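Local coordinates for catalase (Pseudomonas syringae, PDB 1M7S), which uses heme to break down hydrogen peroxide into water and oxygen, protecting the cell from peroxide damage, at residues A53-G57 with Y234-T238; P105-A109 with Y185-G190; N178-A183 with I218-P223; G190-Y196 with Y207-W212. All coordinates share one frame; numbering follows the deposited sequence.

How the contacts relate
Contacts 1, 2 and 4 are buried and all reach the antiparallel sheet of the catalase barrel, whereas contact 3 is only partly buried and ties two loops together. The chemistry follows the place. Contact 1 joins strand 55-64 to helix 236-246 through an arginine, hydroxyls and two waters; contact 2, against the heme, has no hydrogen bond across it and rests on rings and a methionine; contact 3 is a short backbone bridge with polar fringes; contact 4 is two short antiparallel ladders separated by a loop with bound waters. Contacts 2 and 4 share Gly-190 and both touch the heme. Contacts 1, 2 and 3 meet round His-106, Pro-182 and Leu-237.

Contact 1. Residues A53-G57 with Y234-T238; sequences ARGTG and YSHLT
Arg-54 NH1 donates to Ser-235 OG over 3.0 Å, with an N-H...O angle of 153° and the oxygen tilted slightly from the guanidinium plane. Arg-54 CG lies opposite the backbone N (chi1 177°), and bends at the next two torsions carry the guanidinium across to residues 234-238. NE is fixed separately by Ser-98 O, so the group is held at more than one nitrogen. NH2 works through solvent: one water bridges Arg-54 NH2 and Ser-235 OG. A second water accepts weakly from Arg-54 NH2 and donates to Gly-55 O and Thr-238 OG1, linking strand backbone and helix side chain.

Further along the strand Thr-56 OG1 approaches Thr-238 OG1 to 2.7 Å, and Thr-238 OG1 is also hydrogen-bonded to Glu-100 OE1. Behind the hydroxyls the packing is light, with Thr-56 CG2 4.1 Å from Thr-238 CG2. The Tyr-234 ring brings CD1 to 3.5 Å from Arg-54 NH1, while its hydroxyl reaches Asp-153 of the second subunit. Leu-152 of that subunit packs on Ser-235 and Thr-238.

Polar groups and bound water thus join the start of barrel strand 55-64 to the first turn of helix 236-246, a buried strand-to-helix junction of the catalase fold beside the subunit interface.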
# COMPACT_ATOMS: atom_id res chain seq x y z
N ALA A 53 -5.84 -17.12 9.00
CA ALA A 53 -4.93 -16.14 9.56
C ALA A 53 -4.16 -16.69 10.76
O ALA A 53 -3.02 -16.27 10.98
CB ALA A 53 -5.75 -14.92 10.01
N ARG A 54 -4.75 -17.57 11.56
CA ARG A 54 -4.14 -18.15 12.75
C ARG A 54 -3.29 -19.38 12.31
O ARG A 54 -3.92 -20.36 11.87
CB ARG A 54 -5.26 -18.63 13.69
CG ARG A 54 -4.82 -19.34 14.95
CD ARG A 54 -3.92 -18.43 15.77
NE ARG A 54 -4.07 -18.56 17.19
CZ ARG A 54 -3.17 -18.52 18.15
NH1 ARG A 54 -3.63 -18.61 19.39
NH2 ARG A 54 -1.87 -18.45 17.90
N GLY A 55 -1.97 -19.27 12.39
CA GLY A 55 -1.21 -20.43 11.82
C GLY A 55 0.12 -20.65 12.55
O GLY A 55 0.53 -19.85 13.38
N THR A 56 0.72 -21.81 12.27
CA THR A 56 1.99 -22.24 12.84
C THR A 56 2.87 -22.81 11.71
O THR A 56 2.34 -23.71 11.08
CB THR A 56 1.80 -23.39 13.85
OG1 THR A 56 0.77 -23.07 14.80
CG2 THR A 56 3.10 -23.66 14.60
N GLY A 57 4.13 -22.36 11.61
CA GLY A 57 4.97 -22.84 10.52
C GLY A 57 6.17 -23.57 11.12
O GLY A 57 6.60 -23.32 12.24
N TYR A 234 -4.95 -20.79 24.94
CA TYR A 234 -5.60 -20.41 23.68
C TYR A 234 -4.67 -20.73 22.53
O TYR A 234 -5.00 -20.49 21.38
CB TYR A 234 -6.03 -18.93 23.75
CG TYR A 234 -4.87 -17.96 23.73
CD1 TYR A 234 -4.44 -17.41 22.54
CD2 TYR A 234 -4.19 -17.64 24.90
CE1 TYR A 234 -3.35 -16.54 22.49
CE2 TYR A 234 -3.08 -16.80 24.87
CZ TYR A 234 -2.70 -16.25 23.67
OH TYR A 234 -1.60 -15.41 23.65
N SER A 235 -3.50 -21.35 22.78
CA SER A 235 -2.57 -21.69 21.68
C SER A 235 -2.13 -23.15 21.85
O SER A 235 -0.96 -23.46 21.63
CB SER A 235 -1.30 -20.84 21.69
OG SER A 235 -1.57 -19.45 21.44
N HIS A 236 -3.13 -24.03 22.01
CA HIS A 236 -2.78 -25.43 22.31
C HIS A 236 -2.15 -26.15 21.11
O HIS A 236 -1.21 -26.95 21.34
CB HIS A 236 -3.92 -26.21 22.90
CG HIS A 236 -4.89 -26.85 21.98
ND1 HIS A 236 -5.80 -26.11 21.25
CD2 HIS A 236 -5.09 -28.13 21.62
CE1 HIS A 236 -6.55 -26.90 20.50
NE2 HIS A 236 -6.12 -28.13 20.71
N LEU A 237 -2.56 -25.81 19.92
CA LEU A 237 -1.98 -26.49 18.76
C LEU A 237 -0.57 -25.97 18.52
O LEU A 237 0.30 -26.79 18.21
CB LEU A 237 -2.84 -26.26 17.51
CG LEU A 237 -4.30 -26.76 17.69
CD1 LEU A 237 -5.13 -26.35 16.45
CD2 LEU A 237 -4.40 -28.26 17.86
N THR A 238 -0.34 -24.66 18.66
CA THR A 238 1.04 -24.17 18.43
C THR A 238 1.99 -24.74 19.49
O THR A 238 3.15 -25.15 19.23
CB THR A 238 1.09 -22.63 18.45
OG1 THR A 238 0.37 -22.10 17.31
CG2 THR A 238 2.52 -22.12 18.33
O HOH W 1 0.42 -19.32 16.18
O HOH W 2 -0.05 -18.35 19.56

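Contact 2. Residues P105-A109 with Y185-G190; sequences PHGFA and YRFMDG. With HEM (protoporphyrin IX containing Fe), chain E.
Met-188 reaches His-106 and Gly-107 through a first torsion that sets CG between its own backbone N and carbonyl carbon (chi1 68°); the chain then runs extended and delivers the thioether to His-106 CB and Gly-107 O. Phe-108 CG lies opposite its backbone N (chi1 -172°), which carries CD1 of the ring to Gly-190 CA. The site is the wall of the heme pocket at the start of strand 107-114 in the catalase barrel, where the loop 185-190 backs the strand on the side away from the porphyrin.

No hydrogen bond crosses here. Met-188 inserts its thioether between neighbours: SD lies 3.8 Å from His-106 CB, and CE reaches Gly-107 O at 3.7 Å and Phe-108 CB at 4.1 Å. The imidazole of His-106 and the phenol ring of Tyr-185 meet obliquely, their planes 70° apart, with His-106 CD2 3.9 Å from Tyr-185 CE1. Leu-237 of helix 236-246 packs against both rings.

Phe-108 is bound in by more aromatic groups: its ring stacks with that of Trp-212 and meets Trp-253 edge-to-face, while Asp-189 O lies in plane at its edge. On the heme side Gly-107, with no side chain, lets the backbone run against the porphyrin methyl, Gly-107 CA standing 3.5 Å from HEM CMA. Gly-190 likewise has no side chain where it meets the Phe-108 ring, its CA 3.4 Å from Phe-108 CD1.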
# COMPACT_ATOMS: atom_id res chain seq x y z
N PRO A 105 -12.31 -26.57 10.38
CA PRO A 105 -11.39 -27.42 9.62
C PRO A 105 -10.01 -26.84 9.94
O PRO A 105 -9.90 -25.69 10.47
CB PRO A 105 -11.64 -27.16 8.11
CG PRO A 105 -12.88 -26.29 8.15
CD PRO A 105 -12.90 -25.56 9.51
N HIS A 106 -8.94 -27.56 9.69
CA HIS A 106 -7.58 -27.04 9.91
C HIS A 106 -6.78 -27.20 8.62
O HIS A 106 -6.81 -28.28 8.01
CB HIS A 106 -6.88 -27.72 11.10
CG HIS A 106 -7.53 -27.22 12.36
ND1 HIS A 106 -8.64 -27.84 12.91
CD2 HIS A 106 -7.25 -26.10 13.10
CE1 HIS A 106 -9.00 -27.14 13.98
NE2 HIS A 106 -8.18 -26.11 14.10
N GLY A 107 -6.05 -26.14 8.29
CA GLY A 107 -5.19 -26.14 7.09
C GLY A 107 -3.94 -26.98 7.34
O GLY A 107 -3.41 -26.99 8.46
N PHE A 108 -3.39 -27.48 6.26
CA PHE A 108 -2.13 -28.28 6.24
C PHE A 108 -1.50 -28.03 4.90
O PHE A 108 -1.85 -28.62 3.89
CB PHE A 108 -2.52 -29.75 6.44
CG PHE A 108 -1.39 -30.74 6.64
CD1 PHE A 108 -1.68 -31.95 7.24
CD2 PHE A 108 -0.08 -30.50 6.26
CE1 PHE A 108 -0.71 -32.92 7.47
CE2 PHE A 108 0.92 -31.45 6.49
CZ PHE A 108 0.58 -32.66 7.10
N ALA A 109 -0.75 -26.92 4.77
CA ALA A 109 -0.15 -26.45 3.53
C ALA A 109 1.36 -26.76 3.51
O ALA A 109 2.14 -26.35 4.39
CB ALA A 109 -0.40 -24.94 3.40
N TYR A 185 -1.86 -30.66 15.81
CA TYR A 185 -1.64 -30.75 14.35
C TYR A 185 -0.90 -32.06 14.01
O TYR A 185 -1.10 -32.64 12.93
CB TYR A 185 -0.82 -29.59 13.83
CG TYR A 185 -1.54 -28.25 13.84
CD1 TYR A 185 -2.79 -28.13 13.23
CD2 TYR A 185 -0.88 -27.15 14.37
CE1 TYR A 185 -3.42 -26.90 13.19
CE2 TYR A 185 -1.49 -25.90 14.30
CZ TYR A 185 -2.74 -25.81 13.74
OH TYR A 185 -3.36 -24.56 13.71
N ARG A 186 -0.13 -32.55 14.99
CA ARG A 186 0.57 -33.82 14.84
C ARG A 186 -0.40 -35.00 14.83
O ARG A 186 -0.01 -36.07 14.38
CB ARG A 186 1.51 -34.08 16.06
CG ARG A 186 2.58 -33.01 16.20
CD ARG A 186 3.60 -33.46 17.30
NE ARG A 186 2.94 -33.37 18.61
CZ ARG A 186 3.26 -34.15 19.63
NH1 ARG A 186 4.22 -35.07 19.41
NH2 ARG A 186 2.67 -34.03 20.81
N PHE A 187 -1.60 -34.86 15.32
CA PHE A 187 -2.61 -35.89 15.44
C PHE A 187 -3.78 -35.69 14.47
O PHE A 187 -4.90 -35.97 14.84
CB PHE A 187 -3.10 -35.96 16.90
CG PHE A 187 -1.92 -36.11 17.84
CD1 PHE A 187 -1.55 -35.05 18.65
CD2 PHE A 187 -1.18 -37.28 17.88
CE1 PHE A 187 -0.47 -35.14 19.51
CE2 PHE A 187 -0.08 -37.39 18.73
CZ PHE A 187 0.28 -36.32 19.55
N MET A 188 -3.46 -35.22 13.29
CA MET A 188 -4.46 -35.09 12.24
C MET A 188 -3.86 -35.56 10.91
O MET A 188 -2.66 -35.37 10.68
CB MET A 188 -5.01 -33.68 12.01
CG MET A 188 -4.13 -32.61 11.43
SD MET A 188 -4.94 -30.97 11.55
CE MET A 188 -3.92 -30.20 10.27
N ASP A 189 -4.74 -35.96 10.02
CA ASP A 189 -4.27 -36.28 8.67
C ASP A 189 -4.33 -35.00 7.83
O ASP A 189 -4.80 -33.97 8.28
CB ASP A 189 -5.16 -37.33 8.02
CG ASP A 189 -4.91 -38.76 8.43
OD1 ASP A 189 -4.03 -39.04 9.26
OD2 ASP A 189 -5.64 -39.64 7.87
N GLY A 190 -3.84 -35.09 6.60
CA GLY A 190 -3.92 -33.96 5.67
C GLY A 190 -4.44 -34.53 4.34
O GLY A 190 -4.30 -35.73 4.03
CHA HEM E . -5.74 -19.87 2.52
CHB HEM E . -6.97 -24.54 2.18
CHC HEM E . -10.69 -23.33 -0.65
CHD HEM E . -8.87 -18.85 -1.10
C1A HEM E . -5.77 -21.24 2.67
C2A HEM E . -4.83 -22.01 3.53
C3A HEM E . -5.17 -23.29 3.43
C4A HEM E . -6.33 -23.37 2.55
CMA HEM E . -4.52 -24.52 4.08
CAA HEM E . -3.70 -21.33 4.31
CBA HEM E . -2.28 -21.45 3.65
CGA HEM E . -1.23 -20.91 4.65
O1A HEM E . -0.69 -19.84 4.25
O2A HEM E . -1.06 -21.65 5.63
C1B HEM E . -8.06 -24.63 1.36
C2B HEM E . -8.69 -25.87 0.92
C3B HEM E . -9.74 -25.53 0.14
C4B HEM E . -9.77 -24.10 0.07
CMB HEM E . -8.20 -27.26 1.33
CAB HEM E . -10.78 -26.39 -0.58
CBB HEM E . -10.56 -27.64 -0.96
C1C HEM E . -10.45 -22.06 -1.09
C2C HEM E . -11.11 -21.42 -2.21
C3C HEM E . -10.60 -20.19 -2.35
C4C HEM E . -9.63 -20.02 -1.29
CMC HEM E . -12.18 -22.08 -3.12
CAC HEM E . -10.91 -19.08 -3.37
CBC HEM E . -11.16 -19.31 -4.67
C1D HEM E . -7.91 -18.74 -0.09
C2D HEM E . -7.18 -17.52 0.21
C3D HEM E . -6.32 -17.79 1.20
C4D HEM E . -6.48 -19.18 1.55
CMD HEM E . -7.44 -16.20 -0.54
CAD HEM E . -5.29 -16.83 1.87
CBD HEM E . -3.89 -17.03 1.20
CGD HEM E . -2.85 -16.02 1.64
O1D HEM E . -1.63 -16.38 1.52
O2D HEM E . -3.15 -14.87 2.06
NA HEM E . -6.68 -22.11 2.15
NB HEM E . -8.73 -23.56 0.81
NC HEM E . -9.56 -21.17 -0.53
ND HEM E . -7.42 -19.74 0.72
FE HEM E . -8.06 -21.65 0.73
O HOH W 3 -9.87 -21.84 2.47

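Contact 3. Residues N178-A183 with I218-P223; sequences NEGTPA and IKNLDP
Pro-182 and Asn-220 face each other in a single backbone bridge, and main-chain hydrogen bonds bracket it. Leu-221 N donates to Thr-181 O at 2.8 Å, and Ala-183 N donates to Lys-219 O at 2.9 Å.

Side chains add polar links. Thr-181 OG1 gives its proton to Leu-221 O at 2.9 Å, from above the carbonyl plane; a chi1 of 51° tucks this oxygen between its own backbone N and carbonyl carbon, turned to the facing chain. Asn-220 ND2 makes a weak bond to Glu-179 OE1 at 2.9 Å, the amide and carboxylate planes standing nearly perpendicular. Asn-178 runs alongside Asp-222, its ND2 3.7 Å from Asp-222 CB, but their polar ends are engaged elsewhere: Asn-178 ND2 with Asp-429, and Asp-222 OD1 in a salt bridge with Lys-425, both from helix 424-438.

Apolar contact is modest. Leu-221 CD2 rests 4.0 Å from Ala-183 CB, and the same leucine packs onto helix 223-232, where Asp-222 occupies the N-cap position and its side chain also caps a backbone N.

Two loops are thus joined by two backbone bonds, reinforced by the threonine hydroxyl, while the charged fringe ties the junction to helix 424-438. The weak amide-carboxylate bond, between partly exposed residues, probably contributes less than the backbone pair.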
# COMPACT_ATOMS: atom_id res chain seq x y z
N ASN A 178 -16.17 -34.53 16.39
CA ASN A 178 -14.95 -34.18 17.10
C ASN A 178 -13.71 -33.99 16.24
O ASN A 178 -12.77 -33.32 16.68
CB ASN A 178 -14.62 -35.22 18.18
CG ASN A 178 -15.69 -35.25 19.25
OD1 ASN A 178 -16.31 -34.23 19.51
ND2 ASN A 178 -15.98 -36.39 19.89
N GLU A 179 -13.77 -34.22 14.92
CA GLU A 179 -12.68 -33.91 14.00
C GLU A 179 -12.53 -32.39 13.85
O GLU A 179 -11.51 -31.83 13.44
CB GLU A 179 -12.98 -34.48 12.61
CG GLU A 179 -13.15 -35.99 12.60
CD GLU A 179 -11.86 -36.74 12.83
OE1 GLU A 179 -10.75 -36.16 12.91
OE2 GLU A 179 -11.91 -38.00 12.96
N GLY A 180 -13.60 -31.67 14.18
CA GLY A 180 -13.58 -30.21 14.20
C GLY A 180 -12.72 -29.63 15.31
O GLY A 180 -12.29 -28.45 15.25
N THR A 181 -12.31 -30.41 16.32
CA THR A 181 -11.42 -29.91 17.37
C THR A 181 -10.30 -30.90 17.70
O THR A 181 -10.35 -31.68 18.67
CB THR A 181 -12.22 -29.65 18.66
OG1 THR A 181 -12.99 -30.85 18.97
CG2 THR A 181 -13.24 -28.52 18.57
N PRO A 182 -9.23 -30.87 16.93
CA PRO A 182 -8.05 -31.72 17.08
C PRO A 182 -7.27 -31.47 18.37
O PRO A 182 -7.19 -30.33 18.85
CB PRO A 182 -7.11 -31.43 15.88
CG PRO A 182 -8.08 -30.75 14.92
CD PRO A 182 -9.07 -29.98 15.76
N ALA A 183 -6.60 -32.50 18.87
CA ALA A 183 -5.74 -32.32 20.06
C ALA A 183 -4.38 -31.76 19.67
O ALA A 183 -3.69 -31.14 20.52
CB ALA A 183 -5.57 -33.63 20.79
N ILE A 218 -4.58 -40.36 14.97
CA ILE A 218 -5.59 -39.32 15.07
C ILE A 218 -6.04 -39.15 16.51
O ILE A 218 -6.48 -40.11 17.18
CB ILE A 218 -6.87 -39.70 14.27
CG1 ILE A 218 -6.54 -39.96 12.80
CG2 ILE A 218 -7.95 -38.61 14.38
CD1 ILE A 218 -5.62 -38.97 12.15
N LYS A 219 -5.99 -37.90 16.99
CA LYS A 219 -6.45 -37.65 18.35
C LYS A 219 -7.27 -36.35 18.34
O LYS A 219 -6.71 -35.30 18.05
CB LYS A 219 -5.23 -37.44 19.24
CG LYS A 219 -5.30 -37.93 20.67
CD LYS A 219 -3.89 -38.20 21.22
CE LYS A 219 -3.14 -39.16 20.31
NZ LYS A 219 -1.81 -39.57 20.87
N ASN A 220 -8.51 -36.42 18.75
CA ASN A 220 -9.39 -35.27 18.84
C ASN A 220 -9.87 -35.06 20.28
O ASN A 220 -9.93 -35.97 21.13
CB ASN A 220 -10.63 -35.58 17.96
CG ASN A 220 -10.23 -35.73 16.51
OD1 ASN A 220 -9.43 -34.93 16.01
ND2 ASN A 220 -10.75 -36.71 15.80
N LEU A 221 -10.32 -33.83 20.53
CA LEU A 221 -10.89 -33.45 21.81
C LEU A 221 -12.41 -33.52 21.69
O LEU A 221 -12.92 -33.18 20.62
CB LEU A 221 -10.52 -31.99 22.15
CG LEU A 221 -9.04 -31.70 22.23
CD1 LEU A 221 -8.79 -30.20 22.38
CD2 LEU A 221 -8.36 -32.44 23.40
N ASP A 222 -13.10 -33.93 22.75
CA ASP A 222 -14.57 -33.87 22.70
C ASP A 222 -14.93 -32.54 23.34
O ASP A 222 -14.07 -31.80 23.82
CB ASP A 222 -15.19 -35.14 23.27
CG ASP A 222 -14.95 -35.31 24.75
OD1 ASP A 222 -15.16 -36.45 25.22
OD2 ASP A 222 -14.61 -34.35 25.47
N PRO A 223 -16.17 -32.14 23.27
CA PRO A 223 -16.63 -30.82 23.71
C PRO A 223 -16.20 -30.43 25.11
O PRO A 223 -15.73 -29.30 25.32
CB PRO A 223 -18.14 -30.75 23.44
CG PRO A 223 -18.27 -31.80 22.35
CD PRO A 223 -17.25 -32.89 22.61

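Contact 4. Residues G190-Y196 with Y207-W212; sequences GNGVHAY and YVKFHW. With HEM (protoporphyrin IX containing Fe), chain E.
Phe-210 O gathers several donors: Gly-192 N binds it at 3.0 Å, and two waters add weak bonds. One of these waters also donates to Asn-191 OD1, the other accepts weakly from Val-193 N. A third water bridges His-194 O and Phe-210 N, so solvent fills in where the strands part.

On either side of this opening the chains pair as antiparallel strands. Gly-190 and Trp-212 form a hydrogen-bonded pair, with Trp-212 N 2.7 Å from Gly-190 O; Tyr-196 and Val-208 form another, their register shifted by two residues. Lys-209 spans the intervening loop: its NZ donates to Val-193 O at 2.9 Å, close to the axis of that carbonyl, and Lys-277 O takes a further bond.

The Phe-210 edge approaches the Tyr-196 face in an offset edge-to-face pair, planes 62° apart, with Phe-210 CE2 3.9 Å from Tyr-196 CB. Asn-191 and His-211 lie side by side in nearly parallel but offset planes, Asn-191 OD1 3.4 Å from His-211 CD2; Asn-191 ND2 bonds to Asn-125 O and His-211 NE2 to Asp-189. The loop's other side meets the heme vinyl group, Val-193 CG1 lying 3.5 Å from HEM CBB.

The chemistry implies a loop bulging from its barrel strand toward the cofactor, with Val-193 O held by Lys-209 NZ, and His-194 O and Phe-210 N joined by one water.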
# COMPACT_ATOMS: atom_id res chain seq x y z
N GLY A 190 -3.84 -35.09 6.60
CA GLY A 190 -3.92 -33.96 5.67
C GLY A 190 -4.44 -34.53 4.34
O GLY A 190 -4.30 -35.73 4.03
N ASN A 191 -5.17 -33.69 3.61
CA ASN A 191 -5.73 -34.12 2.33
C ASN A 191 -5.64 -32.98 1.33
O ASN A 191 -5.89 -31.84 1.70
CB ASN A 191 -7.20 -34.52 2.49
CG ASN A 191 -7.37 -35.81 3.28
OD1 ASN A 191 -7.16 -36.89 2.77
ND2 ASN A 191 -7.70 -35.72 4.57
N GLY A 192 -5.42 -33.26 0.03
CA GLY A 192 -5.42 -32.25 -1.01
C GLY A 192 -6.83 -31.79 -1.33
O GLY A 192 -6.98 -30.67 -1.85
N VAL A 193 -7.81 -32.59 -0.98
CA VAL A 193 -9.23 -32.44 -1.27
C VAL A 193 -9.53 -32.70 -2.74
O VAL A 193 -10.21 -33.70 -3.05
CB VAL A 193 -9.82 -31.12 -0.80
CG1 VAL A 193 -11.30 -31.07 -1.08
CG2 VAL A 193 -9.61 -30.99 0.73
N HIS A 194 -9.02 -31.89 -3.63
CA HIS A 194 -9.28 -32.06 -5.05
C HIS A 194 -8.45 -33.17 -5.67
O HIS A 194 -7.36 -33.45 -5.18
CB HIS A 194 -8.77 -30.80 -5.80
CG HIS A 194 -9.11 -29.52 -5.14
ND1 HIS A 194 -10.42 -29.10 -5.07
CD2 HIS A 194 -8.35 -28.59 -4.48
CE1 HIS A 194 -10.46 -27.94 -4.41
NE2 HIS A 194 -9.24 -27.62 -4.07
N ALA A 195 -8.91 -33.65 -6.82
CA ALA A 195 -8.07 -34.48 -7.67
C ALA A 195 -7.17 -33.45 -8.40
O ALA A 195 -7.64 -32.38 -8.81
CB ALA A 195 -8.91 -35.12 -8.77
N TYR A 196 -5.87 -33.75 -8.47
CA TYR A 196 -4.90 -32.98 -9.20
C TYR A 196 -4.60 -33.85 -10.47
O TYR A 196 -4.92 -35.03 -10.45
CB TYR A 196 -3.58 -32.79 -8.45
CG TYR A 196 -3.73 -31.64 -7.46
CD1 TYR A 196 -4.41 -31.84 -6.28
CD2 TYR A 196 -3.23 -30.37 -7.74
CE1 TYR A 196 -4.59 -30.80 -5.36
CE2 TYR A 196 -3.37 -29.33 -6.82
CZ TYR A 196 -4.07 -29.57 -5.66
OH TYR A 196 -4.27 -28.56 -4.73
N TYR A 207 -5.76 -38.63 -12.89
CA TYR A 207 -6.31 -37.77 -11.84
C TYR A 207 -5.93 -38.39 -10.50
O TYR A 207 -6.18 -39.57 -10.24
CB TYR A 207 -7.84 -37.63 -12.00
CG TYR A 207 -8.19 -36.76 -13.19
CD1 TYR A 207 -8.52 -37.32 -14.44
CD2 TYR A 207 -8.14 -35.38 -13.10
CE1 TYR A 207 -8.82 -36.51 -15.51
CE2 TYR A 207 -8.45 -34.56 -14.17
CZ TYR A 207 -8.78 -35.13 -15.39
OH TYR A 207 -9.08 -34.35 -16.49
N VAL A 208 -5.38 -37.59 -9.60
CA VAL A 208 -4.91 -38.17 -8.33
C VAL A 208 -5.36 -37.37 -7.12
O VAL A 208 -5.28 -36.13 -7.15
CB VAL A 208 -3.35 -38.10 -8.39
CG1 VAL A 208 -2.76 -38.61 -7.11
CG2 VAL A 208 -2.78 -38.91 -9.57
N LYS A 209 -5.74 -38.06 -6.07
CA LYS A 209 -5.99 -37.43 -4.79
C LYS A 209 -4.80 -37.72 -3.86
O LYS A 209 -4.19 -38.78 -3.89
CB LYS A 209 -7.27 -37.95 -4.19
CG LYS A 209 -8.46 -37.23 -4.83
CD LYS A 209 -9.69 -37.62 -3.99
CE LYS A 209 -10.89 -36.88 -4.57
NZ LYS A 209 -11.63 -36.14 -3.57
N PHE A 210 -4.40 -36.75 -3.04
CA PHE A 210 -3.28 -36.88 -2.10
C PHE A 210 -3.76 -36.91 -0.66
O PHE A 210 -4.66 -36.15 -0.26
CB PHE A 210 -2.36 -35.64 -2.19
CG PHE A 210 -1.64 -35.51 -3.50
CD1 PHE A 210 -0.48 -36.26 -3.75
CD2 PHE A 210 -2.08 -34.66 -4.49
CE1 PHE A 210 0.18 -36.14 -4.95
CE2 PHE A 210 -1.41 -34.52 -5.67
CZ PHE A 210 -0.26 -35.26 -5.93
N HIS A 211 -3.15 -37.74 0.16
CA HIS A 211 -3.51 -37.98 1.55
C HIS A 211 -2.25 -38.11 2.41
O HIS A 211 -1.48 -39.06 2.15
CB HIS A 211 -4.35 -39.27 1.65
CG HIS A 211 -4.67 -39.75 3.05
ND1 HIS A 211 -4.61 -41.10 3.39
CD2 HIS A 211 -5.02 -39.10 4.18
CE1 HIS A 211 -4.91 -41.22 4.68
NE2 HIS A 211 -5.19 -40.04 5.19
N TRP A 212 -2.16 -37.22 3.38
CA TRP A 212 -1.06 -37.33 4.35
C TRP A 212 -1.61 -38.14 5.52
O TRP A 212 -2.50 -37.69 6.24
CB TRP A 212 -0.62 -35.98 4.90
CG TRP A 212 0.06 -35.03 4.01
CD1 TRP A 212 -0.45 -33.83 3.57
CD2 TRP A 212 1.40 -35.10 3.47
NE1 TRP A 212 0.46 -33.19 2.80
CE2 TRP A 212 1.62 -33.93 2.73
CE3 TRP A 212 2.43 -36.05 3.55
CZ2 TRP A 212 2.81 -33.64 2.07
CZ3 TRP A 212 3.61 -35.77 2.89
CH2 TRP A 212 3.83 -34.58 2.13
CHA HEM E . -5.74 -19.87 2.52
CHB HEM E . -6.97 -24.54 2.18
CHC HEM E . -10.69 -23.33 -0.65
CHD HEM E . -8.87 -18.85 -1.10
C1A HEM E . -5.77 -21.24 2.67
C2A HEM E . -4.83 -22.01 3.53
C3A HEM E . -5.17 -23.29 3.43
C4A HEM E . -6.33 -23.37 2.55
CMA HEM E . -4.52 -24.52 4.08
CAA HEM E . -3.70 -21.33 4.31
CBA HEM E . -2.28 -21.45 3.65
CGA HEM E . -1.23 -20.91 4.65
O1A HEM E . -0.69 -19.84 4.25
O2A HEM E . -1.06 -21.65 5.63
C1B HEM E . -8.06 -24.63 1.36
C2B HEM E . -8.69 -25.87 0.92
C3B HEM E . -9.74 -25.53 0.14
C4B HEM E . -9.77 -24.10 0.07
CMB HEM E . -8.20 -27.26 1.33
CAB HEM E . -10.78 -26.39 -0.58
CBB HEM E . -10.56 -27.64 -0.96
C1C HEM E . -10.45 -22.06 -1.09
C2C HEM E . -11.11 -21.42 -2.21
C3C HEM E . -10.60 -20.19 -2.35
C4C HEM E . -9.63 -20.02 -1.29
CMC HEM E . -12.18 -22.08 -3.12
CAC HEM E . -10.91 -19.08 -3.37
CBC HEM E . -11.16 -19.31 -4.67
C1D HEM E . -7.91 -18.74 -0.09
C2D HEM E . -7.18 -17.52 0.21
C3D HEM E . -6.32 -17.79 1.20
C4D HEM E . -6.48 -19.18 1.55
CMD HEM E . -7.44 -16.20 -0.54
CAD HEM E . -5.29 -16.83 1.87
CBD HEM E . -3.89 -17.03 1.20
CGD HEM E . -2.85 -16.02 1.64
O1D HEM E . -1.63 -16.38 1.52
O2D HEM E . -3.15 -14.87 2.06
NA HEM E . -6.68 -22.11 2.15
NB HEM E . -8.73 -23.56 0.81
NC HEM E . -9.56 -21.17 -0.53
ND HEM E . -7.42 -19.74 0.72
FE HEM E . -8.06 -21.65 0.73
O HOH W 4 -7.57 -37.84 0.33
O HOH W 5 -7.93 -35.46 -1.03
O HOH W 6 -6.14 -34.55 -3.03
O HOH W 3 -9.87 -21.84 2.47